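Local atomic coordinates of ribonuclease (PDB entry 2ZPO), a protein that probably cleaves RNA on the 3' side of pyrimidine nucleotides, as an endonuclease of the pancreatic ribonuclease family. Residues 47-51 against 52-56. Numbering follows the deposited sequence.
Sequences VHASA and ASITT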
ATOM      1  N   VAL A  47      -2.709   2.142   2.279  1.00 12.73           N
ATOM      2  CA  VAL A  47      -3.936   1.764   2.978  1.00 13.36           C
ATOM      3  C   VAL A  47      -4.081   2.721   4.166  1.00 12.96           C
ATOM      4  O   VAL A  47      -3.150   2.862   4.957  1.00 13.73           O
ATOM      5  CB  VAL A  47      -3.867   0.291   3.479  1.00 13.28           C
ATOM      6  CG1 VAL A  47      -5.156  -0.069   4.163  1.00 12.30           C
ATOM      7  CG2 VAL A  47      -3.571  -0.699   2.317  1.00 13.63           C
ATOM      8  N   HIS A  48      -5.260   3.345   4.316  1.00 13.44           N
ATOM      9  CA  HIS A  48      -5.491   4.334   5.397  1.00 13.71           C
ATOM     10  C   HIS A  48      -6.220   3.680   6.559  1.00 13.09           C
ATOM     11  O   HIS A  48      -7.392   3.956   6.851  1.00 13.87           O
ATOM     12  CB  HIS A  48      -6.219   5.575   4.857  1.00 14.65           C
ATOM     13  CG  HIS A  48      -5.606   6.084   3.596  1.00 14.61           C
ATOM     14  ND1 HIS A  48      -4.257   6.370   3.499  1.00 14.13           N
ATOM     15  CD2 HIS A  48      -6.127   6.271   2.354  1.00 15.42           C
ATOM     16  CE1 HIS A  48      -3.984   6.754   2.261  1.00 13.64           C
ATOM     17  NE2 HIS A  48      -5.100   6.701   1.551  1.00 13.31           N
ATOM     18  N   ALA A  49      -5.504   2.778   7.213  1.00 12.77           N
ATOM     19  CA  ALA A  49      -5.972   2.118   8.438  1.00 12.01           C
ATOM     20  C   ALA A  49      -4.704   1.858   9.246  1.00 12.81           C
ATOM     21  O   ALA A  49      -3.597   1.872   8.710  1.00 12.38           O
ATOM     22  CB  ALA A  49      -6.644   0.801   8.108  1.00 13.52           C
ATOM     23  N   SER A  50      -4.873   1.607  10.531  1.00 12.38           N
ATOM     24  CA  SER A  50      -3.703   1.376  11.373  1.00 13.12           C
ATOM     25  C   SER A  50      -2.992   0.057  11.073  1.00 13.20           C
ATOM     26  O   SER A  50      -3.550  -0.887  10.495  1.00 12.77           O
ATOM     27  CB  SER A  50      -4.113   1.406  12.849  1.00 13.20           C
ATOM     28  OG  SER A  50      -4.868   0.276  13.200  1.00 12.99           O
ATOM     29  N   ALA A  51      -1.732  -0.011  11.507  1.00 14.26           N
ATOM     30  CA  ALA A  51      -0.991  -1.250  11.383  1.00 14.84           C
ATOM     31  C   ALA A  51      -1.734  -2.411  12.033  1.00 14.01           C
ATOM     32  O   ALA A  51      -1.779  -3.506  11.476  1.00 14.88           O
ATOM     33  CB  ALA A  51       0.428  -1.079  11.987  1.00 15.43           C
ATOM     34  N   ALA A  52      -2.335  -2.169  13.211  1.00 13.87           N
ATOM     35  CA  ALA A  52      -3.126  -3.174  13.919  1.00 14.05           C
ATOM     36  C   ALA A  52      -4.339  -3.620  13.103  1.00 13.98           C
ATOM     37  O   ALA A  52      -4.608  -4.800  12.980  1.00 14.87           O
ATOM     38  CB  ALA A  52      -3.554  -2.658  15.294  1.00 15.47           C
ATOM     39  N   SER A  53      -5.038  -2.662  12.497  1.00 12.13           N
ATOM     40  CA  SER A  53      -6.177  -3.016  11.642  1.00 12.65           C
ATOM     41  C   SER A  53      -5.803  -3.895  10.466  1.00 13.36           C
ATOM     42  O   SER A  53      -6.557  -4.810  10.082  1.00 13.81           O
ATOM     43  CB  SER A  53      -6.852  -1.745  11.114  1.00 11.92           C
ATOM     44  OG  SER A  53      -7.521  -1.119  12.206  1.00 14.82           O
ATOM     45  N   ILE A  54      -4.649  -3.615   9.884  1.00 12.82           N
ATOM     46  CA  ILE A  54      -4.166  -4.400   8.740  1.00 14.75           C
ATOM     47  C   ILE A  54      -3.610  -5.740   9.185  1.00 15.23           C
ATOM     48  O   ILE A  54      -3.896  -6.754   8.565  1.00 16.13           O
ATOM     49  CB  ILE A  54      -3.189  -3.592   7.870  1.00 14.12           C
ATOM     50  CG1 ILE A  54      -3.912  -2.330   7.336  1.00 15.21           C
ATOM     51  CG2 ILE A  54      -2.650  -4.443   6.678  1.00 14.69           C
ATOM     52  CD1 ILE A  54      -2.990  -1.241   6.844  1.00 15.43           C
ATOM     53  N   THR A  55      -2.891  -5.776  10.301  1.00 16.39           N
ATOM     54  CA  THR A  55      -2.344  -7.037  10.821  1.00 17.02           C
ATOM     55  C   THR A  55      -3.387  -8.116  11.158  1.00 17.07           C
ATOM     56  O   THR A  55      -3.136  -9.330  11.006  1.00 18.65           O
ATOM     57  CB  THR A  55      -1.388  -6.770  12.011  1.00 18.05           C
ATOM     58  OG1 THR A  55      -0.321  -5.919  11.578  1.00 18.13           O
ATOM     59  CG2 THR A  55      -0.850  -8.070  12.584  1.00 19.70           C
ATOM     60  N   THR A  56      -4.587  -7.696  11.551  1.00 16.39           N
ATOM     61  CA  THR A  56      -5.586  -8.684  11.899  0.50 16.48           C
ATOM     62  C   THR A  56      -6.046  -9.459  10.661  1.00 15.91           C
ATOM     63  O   THR A  56      -6.628 -10.516  10.805  1.00 16.23           O
ATOM     64  CB  THR A  56      -6.771  -8.072  12.639  0.50 16.81           C
ATOM     65  OG1 THR A  56      -7.615  -9.125  13.109  0.50 16.00           O
ATOM     66  CG2 THR A  56      -7.561  -7.158  11.729  0.50 17.15           C
TER
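Ser50 OG accepts a hydrogen bond from Ser53 N and so caps the start of helix 51-55. The bond from Ser53 N to Ser50 OG is 3.0 Å long, with an angle of 161° at the hydrogen. OG sits between the backbone N and the carbonyl carbon of Ser50 (chi1 71°), a torsion that turns it back over the first turn. There it meets a backbone amide. With an alanine at Ser50 the hydroxyl is gone, and Ser53 N would probably lose its side-chain acceptor and the helix start its cap.

The backbone of Ser50 joins the helix as well. Ser50 O accepts from Ile54 N at 3.0 Å, nearly in line with the carbonyl bond. At the next residue, Ala51 O accepts two hydrogen bonds from Thr55. Thr55 N reaches Ala51 O at 2.8 Å, tilted 18° from the carbonyl plane. Thr55 OG1 also gives its proton to Ala51 O at 2.8 Å, but from well above that plane. Thr55 OG1 lies anti to its own carbonyl carbon and beside its N, which brings the hydroxyl back along the helix to the same oxygen. Three amides, Ser53 N, Ile54 N and Thr55 N, thus find acceptors in Ser50 and Ala51.

The apolar contact is on Ile54. Ile54 CD1 lies 3.6 Å from Val47 CG1, and the two side chains meet at a slant. Ile54 CG1 passes 4.2 Å from Ala49 CB. These three residues are buried. Phe7 of helix 3-11 also touches Ile54, and Phe76 of strand 69-83 touches Val47 and Ala49.

The arrangement is a serine N-cap with the opening turn of an alpha-helix. In this pancreatic-type ribonuclease fold it starts the short helix 51-55, which a loop of three residues joins to strand 43-47.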